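Local coordinates for TSC1 N-terminal domain (Chaetomium thermophilum, PDB 7A0M), which forms the N-terminal part of TSC1 and probably binds lysosomal phosphoinositides, bringing the TSC complex to lysosomes to regulate mTORC1 signalling, at residues A251-L256 / P324-I329; G332-N337 / I394-K399. One frame throughout, in Å; residues are numbered along the deposited sequence.

Interaction 1: residues A251-L256 / P324-I329; sequences ALVMLL and PEYFTI
Leu-252 and Tyr-326 make the closest approach between 251-256 and 324-329, segments of helix 242-255 and helix 323-333, with Leu-252 CD2 lying 3.6 Å from Tyr-326 CE1. The same methyl is also near Tyr-326 CZ and OH, so the branched end of the leucine meets the outer part of the ring, and the two side chains cross obliquely. Tyr-326 CG is anti to the backbone N (chi1 -172°), starting the side chain on its course to Leu-252. A tyrosine suits this place: its ring offers carbon to the neighbouring helix, while its hydroxyl, in a buried setting, is hydrogen-bonded to the carbonyl oxygen of Leu-270, in helix 267-278.

The remaining contacts centre on methyl groups. Val-253 has the most surface buried by this contact, and it works through one branch: CG2, anti to the carbonyl carbon, stands 4.1 Å from both CA and CD1 of Tyr-326. That methyl also faces Ile-329 CG2 at 4.3 Å. A short beta-branched side chain fits here, where the backbones come nearest, with the CA atoms of Val-253 and Tyr-326 6.2 Å apart. Beyond it, Leu-256 CD1 meets Ile-329 CG2 at 4.1 Å. An alanine in place of Tyr-326 would probably leave Leu-252 CD2 facing a gap and the Leu-270 carbonyl without its hydroxyl partner.

No hydrogen bond joins the two segments, whose cohesion rests on these apolar contacts. Leu-252 also packs on Phe-229, Leu-233 and Leu-236 of helix 228-238. The short helical axes run in nearly the same direction, 26° apart and 10.0 Å at closest approach. Such apolar packing between roughly parallel helices is characteristic of the interior of an all-helical domain, here the elongated N-terminal part of TSC1.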
loop_
_atom_site.group_PDB
_atom_site.type_symbol
_atom_site.label_atom_id
_atom_site.label_comp_id
_atom_site.label_asym_id
_atom_site.label_seq_id
_atom_site.Cartn_x
_atom_site.Cartn_y
_atom_site.Cartn_z
ATOM N N ALA B 251 16.316 -17.866 -7.709
ATOM C CA ALA B 251 16.190 -18.244 -9.113
ATOM C C ALA B 251 14.758 -18.068 -9.603
ATOM O O ALA B 251 14.532 -17.563 -10.709
ATOM C CB ALA B 251 16.653 -19.687 -9.313
ATOM N N LEU B 252 13.778 -18.474 -8.794
ATOM C CA LEU B 252 12.380 -18.329 -9.192
ATOM C C LEU B 252 11.998 -16.862 -9.358
ATOM O O LEU B 252 11.318 -16.497 -10.323
ATOM C CB LEU B 252 11.468 -19.007 -8.170
ATOM C CG LEU B 252 9.968 -18.934 -8.467
ATOM C CD1 LEU B 252 9.642 -19.641 -9.775
ATOM C CD2 LEU B 252 9.156 -19.520 -7.321
ATOM N N VAL B 253 12.424 -16.009 -8.423
ATOM C CA VAL B 253 12.091 -14.587 -8.498
ATOM C C VAL B 253 12.692 -13.956 -9.749
ATOM O O VAL B 253 12.084 -13.075 -10.371
ATOM C CB VAL B 253 12.547 -13.867 -7.214
ATOM C CG1 VAL B 253 12.419 -12.359 -7.363
ATOM C CG2 VAL B 253 11.731 -14.346 -6.023
HETATM N N MSE B 254 13.881 -14.398 -10.147
HETATM C CA MSE B 254 14.530 -13.856 -11.335
HETATM C C MSE B 254 13.870 -14.344 -12.622
HETATM O O MSE B 254 13.928 -13.679 -13.655
HETATM C CB MSE B 254 16.019 -14.225 -11.351
HETATM C CG MSE B 254 16.833 -13.630 -10.210
HETATM SE SE MSE B 254 18.701 -14.208 -10.220
HETATM C CE MSE B 254 19.314 -13.238 -11.795
ATOM N N LEU B 255 13.231 -15.514 -12.556
ATOM C CA LEU B 255 12.719 -16.147 -13.766
ATOM C C LEU B 255 11.323 -15.656 -14.127
ATOM O O LEU B 255 11.007 -15.493 -15.312
ATOM C CB LEU B 255 12.716 -17.664 -13.595
ATOM C CG LEU B 255 14.053 -18.395 -13.712
ATOM C CD1 LEU B 255 13.933 -19.791 -13.127
ATOM C CD2 LEU B 255 14.490 -18.460 -15.161
ATOM N N LEU B 256 10.478 -15.426 -13.120
ATOM C CA LEU B 256 9.078 -15.097 -13.378
ATOM C C LEU B 256 8.864 -13.889 -14.290
ATOM O O LEU B 256 7.956 -13.955 -15.137
ATOM C CB LEU B 256 8.346 -14.901 -12.044
ATOM C CG LEU B 256 8.204 -16.152 -11.175
ATOM C CD1 LEU B 256 7.469 -15.825 -9.886
ATOM C CD2 LEU B 256 7.492 -17.259 -11.940
ATOM N N PRO B 324 10.506 -11.819 1.357
ATOM C CA PRO B 324 9.829 -10.552 1.021
ATOM C C PRO B 324 9.804 -10.250 -0.467
ATOM O O PRO B 324 8.785 -9.771 -0.981
ATOM C CB PRO B 324 10.641 -9.504 1.797
ATOM C CG PRO B 324 11.244 -10.254 2.921
ATOM C CD PRO B 324 11.548 -11.617 2.383
ATOM N N GLU B 325 10.902 -10.516 -1.176
ATOM C CA GLU B 325 10.917 -10.302 -2.620
ATOM C C GLU B 325 9.961 -11.246 -3.336
ATOM O O GLU B 325 9.429 -10.902 -4.398
ATOM C CB GLU B 325 12.339 -10.466 -3.160
ATOM C CG GLU B 325 13.331 -9.421 -2.655
ATOM C CD GLU B 325 13.853 -9.716 -1.259
ATOM O OE1 GLU B 325 13.322 -10.635 -0.600
ATOM O OE2 GLU B 325 14.794 -9.025 -0.818
ATOM N N TYR B 326 9.731 -12.436 -2.774
ATOM C CA TYR B 326 8.781 -13.366 -3.377
ATOM C C TYR B 326 7.352 -12.856 -3.241
ATOM O O TYR B 326 6.550 -12.986 -4.173
ATOM C CB TYR B 326 8.929 -14.748 -2.740
ATOM C CG TYR B 326 8.123 -15.832 -3.418
ATOM C CD1 TYR B 326 8.119 -15.960 -4.800
ATOM C CD2 TYR B 326 7.377 -16.737 -2.673
ATOM C CE1 TYR B 326 7.387 -16.954 -5.424
ATOM C CE2 TYR B 326 6.644 -17.735 -3.288
ATOM C CZ TYR B 326 6.653 -17.839 -4.663
ATOM O OH TYR B 326 5.923 -18.830 -5.278
ATOM N N PHE B 327 7.014 -12.276 -2.085
ATOM C CA PHE B 327 5.715 -11.627 -1.933
ATOM C C PHE B 327 5.536 -10.521 -2.964
ATOM O O PHE B 327 4.464 -10.389 -3.567
ATOM C CB PHE B 327 5.573 -11.070 -0.514
ATOM C CG PHE B 327 4.225 -10.459 -0.222
ATOM C CD1 PHE B 327 3.928 -9.161 -0.617
ATOM C CD2 PHE B 327 3.260 -11.178 0.465
ATOM C CE1 PHE B 327 2.692 -8.602 -0.347
ATOM C CE2 PHE B 327 2.023 -10.621 0.740
ATOM C CZ PHE B 327 1.740 -9.334 0.334
ATOM N N THR B 328 6.580 -9.716 -3.177
ATOM C CA THR B 328 6.486 -8.595 -4.105
ATOM C C THR B 328 6.208 -9.067 -5.527
ATOM O O THR B 328 5.366 -8.492 -6.227
ATOM C CB THR B 328 7.773 -7.770 -4.054
ATOM O OG1 THR B 328 7.864 -7.105 -2.789
ATOM C CG2 THR B 328 7.797 -6.735 -5.169
ATOM N N ILE B 329 6.895 -10.123 -5.970
ATOM C CA ILE B 329 6.729 -10.563 -7.350
ATOM C C ILE B 329 5.384 -11.259 -7.539
ATOM O O ILE B 329 4.764 -11.139 -8.603
ATOM C CB ILE B 329 7.912 -11.456 -7.780
ATOM C CG1 ILE B 329 7.954 -11.597 -9.303
ATOM C CG2 ILE B 329 7.851 -12.827 -7.117
ATOM C CD1 ILE B 329 8.138 -10.280 -10.026
#

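Interaction 2: residues G332-N337 / I394-K399; sequences GLYPIN and ITRWLK
Trp-397, which buries the most surface here, brings the six-membered side of its indole against Leu-333. Leu-333 CD2 is 3.6 Å from Trp-397 CH2 and almost as near to CZ3. The leucine supplies a compact branched methyl, the tryptophan a broad apolar surface. The carbonyl oxygen of Leu-333 lies in the indole plane at its edge, 3.7 Å from CZ2.

That same oxygen accepts a hydrogen bond from Arg-396 NH1 at 2.9 Å. The donor stands nearly in line with the C=O bond (166°). The bond itself is bent, with 134° at the hydrogen, and the oxygen lies somewhat out of the guanidinium plane. Leu-333 closes helix 323-333, and an arginine is long enough to reach this carbonyl. Its CB sits over the centre of the indole, and Trp-397 CZ2 lies over one face of the guanidinium, toward its rim.

The Tyr-334 ring stands almost perpendicular to the guanidinium, and its CE2 is 4.0 Å from Arg-396 NH2. With Arg-396 CZ 5.4 Å from the centroid of the Tyr-334 ring, any cation-pi attraction is long and weak at most. Tyr-385 makes a cation-pi contact with the arginine. A tyrosine suits position 334 because its ring adds apolar carbon beside Arg-396 and Trp-397, while its hydroxyl is hydrogen-bonded to the carbonyl oxygen of Pro-260.

Tyr-334 is both the first residue to leave helix 323-333 and the N-cap residue of helix 335-343. This is a helix-to-helix junction covered by a short, weakly bonded helical turn from the C-terminal part of the chain.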
loop_
_atom_site.group_PDB
_atom_site.type_symbol
_atom_site.label_atom_id
_atom_site.label_comp_id
_atom_site.label_asym_id
_atom_site.label_seq_id
_atom_site.Cartn_x
_atom_site.Cartn_y
_atom_site.Cartn_z
ATOM N N GLY B 332 2.896 -8.420 -7.430
ATOM C CA GLY B 332 3.028 -7.583 -8.610
ATOM C C GLY B 332 2.415 -8.191 -9.854
ATOM O O GLY B 332 1.912 -7.464 -10.718
ATOM N N LEU B 333 2.443 -9.519 -9.968
ATOM C CA LEU B 333 1.975 -10.199 -11.170
ATOM C C LEU B 333 0.501 -10.588 -11.087
ATOM O O LEU B 333 -0.254 -10.362 -12.036
ATOM C CB LEU B 333 2.837 -11.436 -11.442
ATOM C CG LEU B 333 4.303 -11.141 -11.764
ATOM C CD1 LEU B 333 5.063 -12.418 -12.096
ATOM C CD2 LEU B 333 4.400 -10.142 -12.904
ATOM N N TYR B 334 0.081 -11.184 -9.972
ATOM C CA TYR B 334 -1.300 -11.641 -9.795
ATOM C C TYR B 334 -1.790 -11.237 -8.411
ATOM O O TYR B 334 -1.982 -12.081 -7.528
ATOM C CB TYR B 334 -1.405 -13.153 -10.005
ATOM C CG TYR B 334 -1.130 -13.584 -11.426
ATOM C CD1 TYR B 334 0.161 -13.886 -11.845
ATOM C CD2 TYR B 334 -2.158 -13.683 -12.354
ATOM C CE1 TYR B 334 0.417 -14.275 -13.144
ATOM C CE2 TYR B 334 -1.911 -14.072 -13.656
ATOM C CZ TYR B 334 -0.622 -14.367 -14.045
ATOM O OH TYR B 334 -0.371 -14.755 -15.342
ATOM N N PRO B 335 -2.003 -9.936 -8.188
ATOM C CA PRO B 335 -2.425 -9.487 -6.848
ATOM C C PRO B 335 -3.790 -10.001 -6.429
ATOM O O PRO B 335 -3.954 -10.440 -5.284
ATOM C CB PRO B 335 -2.417 -7.958 -6.981
ATOM C CG PRO B 335 -2.633 -7.715 -8.438
ATOM C CD PRO B 335 -1.897 -8.817 -9.138
ATOM N N ILE B 336 -4.779 -9.955 -7.323
ATOM C CA ILE B 336 -6.139 -10.338 -6.949
ATOM C C ILE B 336 -6.198 -11.818 -6.587
ATOM O O ILE B 336 -6.858 -12.209 -5.616
ATOM C CB ILE B 336 -7.122 -9.986 -8.079
ATOM C CG1 ILE B 336 -7.036 -8.494 -8.405
ATOM C CG2 ILE B 336 -8.543 -10.363 -7.687
ATOM C CD1 ILE B 336 -7.901 -8.072 -9.570
ATOM N N ASN B 337 -5.511 -12.663 -7.359
ATOM C CA ASN B 337 -5.449 -14.080 -7.017
ATOM C C ASN B 337 -4.612 -14.323 -5.767
ATOM O O ASN B 337 -4.909 -15.241 -4.994
ATOM C CB ASN B 337 -4.897 -14.884 -8.194
ATOM C CG ASN B 337 -5.919 -15.077 -9.297
ATOM O OD1 ASN B 337 -6.615 -16.091 -9.342
ATOM N ND2 ASN B 337 -6.017 -14.100 -10.191
ATOM N N ILE B 394 -4.383 -11.134 -21.106
ATOM C CA ILE B 394 -2.937 -11.229 -21.276
ATOM C C ILE B 394 -2.334 -9.979 -21.899
ATOM O O ILE B 394 -1.130 -9.971 -22.195
ATOM C CB ILE B 394 -2.554 -12.477 -22.096
ATOM C CG1 ILE B 394 -3.448 -12.613 -23.334
ATOM C CG2 ILE B 394 -2.648 -13.729 -21.235
ATOM C CD1 ILE B 394 -2.945 -11.875 -24.559
ATOM N N THR B 395 -3.129 -8.927 -22.116
ATOM C CA THR B 395 -2.598 -7.684 -22.675
ATOM C C THR B 395 -1.495 -7.085 -21.809
ATOM O O THR B 395 -0.562 -6.470 -22.339
ATOM C CB THR B 395 -3.726 -6.669 -22.876
ATOM O OG1 THR B 395 -4.809 -7.281 -23.591
ATOM C CG2 THR B 395 -3.236 -5.431 -23.617
ATOM N N ARG B 396 -1.591 -7.242 -20.487
ATOM C CA ARG B 396 -0.552 -6.755 -19.582
ATOM C C ARG B 396 0.842 -7.190 -20.025
ATOM O O ARG B 396 1.807 -6.424 -19.923
ATOM C CB ARG B 396 -0.825 -7.264 -18.166
ATOM C CG ARG B 396 -1.914 -6.526 -17.410
ATOM C CD ARG B 396 -2.122 -7.162 -16.044
ATOM N NE ARG B 396 -2.617 -8.532 -16.160
ATOM C CZ ARG B 396 -2.484 -9.461 -15.218
ATOM N NH1 ARG B 396 -1.860 -9.172 -14.084
ATOM N NH2 ARG B 396 -2.967 -10.680 -15.410
ATOM N N TRP B 397 0.962 -8.418 -20.520
ATOM C CA TRP B 397 2.247 -9.046 -20.790
ATOM C C TRP B 397 2.739 -8.875 -22.224
ATOM O O TRP B 397 3.898 -9.208 -22.500
ATOM C CB TRP B 397 2.170 -10.539 -20.453
ATOM C CG TRP B 397 1.418 -10.834 -19.176
ATOM C CD1 TRP B 397 0.339 -11.661 -19.036
ATOM C CD2 TRP B 397 1.679 -10.294 -17.872
ATOM N NE1 TRP B 397 -0.079 -11.678 -17.727
ATOM C CE2 TRP B 397 0.725 -10.847 -16.993
ATOM C CE3 TRP B 397 2.627 -9.400 -17.363
ATOM C CZ2 TRP B 397 0.693 -10.535 -15.635
ATOM C CZ3 TRP B 397 2.593 -9.094 -16.014
ATOM C CH2 TRP B 397 1.633 -9.659 -15.167
ATOM N N LEU B 398 1.901 -8.389 -23.144
ATOM C CA LEU B 398 2.292 -8.347 -24.552
ATOM C C LEU B 398 3.481 -7.419 -24.789
ATOM O O LEU B 398 4.509 -7.836 -25.333
ATOM C CB LEU B 398 1.102 -7.889 -25.395
ATOM C CG LEU B 398 -0.095 -8.822 -25.564
ATOM C CD1 LEU B 398 -1.178 -8.133 -26.378
ATOM C CD2 LEU B 398 0.335 -10.110 -26.234
ATOM N N LYS B 399 3.363 -6.152 -24.380
ATOM C CA LYS B 399 4.425 -5.186 -24.648
ATOM C C LYS B 399 5.538 -5.218 -23.611
ATOM O O LYS B 399 6.588 -4.611 -23.843
ATOM C CB LYS B 399 3.886 -3.756 -24.755
ATOM C CG LYS B 399 2.948 -3.533 -25.934
ATOM C CD LYS B 399 2.455 -2.096 -25.996
ATOM C CE LYS B 399 1.453 -1.900 -27.119
ATOM N NZ LYS B 399 1.063 -0.474 -27.258
#

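Both interactions draw on helix 323-333: interaction 1 uses its earlier turns and interaction 2 its last residue with the junction beyond. Their centres are 14 Å apart, and they touch where Leu-256 CB meets Leu-333 CD1 at 4.1 Å. Interaction 1 lies deeper, about 17 Å from the centre of the chain, and joins two helices mainly by apolar contacts, with no hydrogen bond between the segments. Interaction 2 lies about 26 Å out and is only partly buried; there a short helical turn uses mixed chemistry. Thus the helix meets 251-256 through apolar groups, and 394-399 through apolar packing and a hydrogen bond at its last residue.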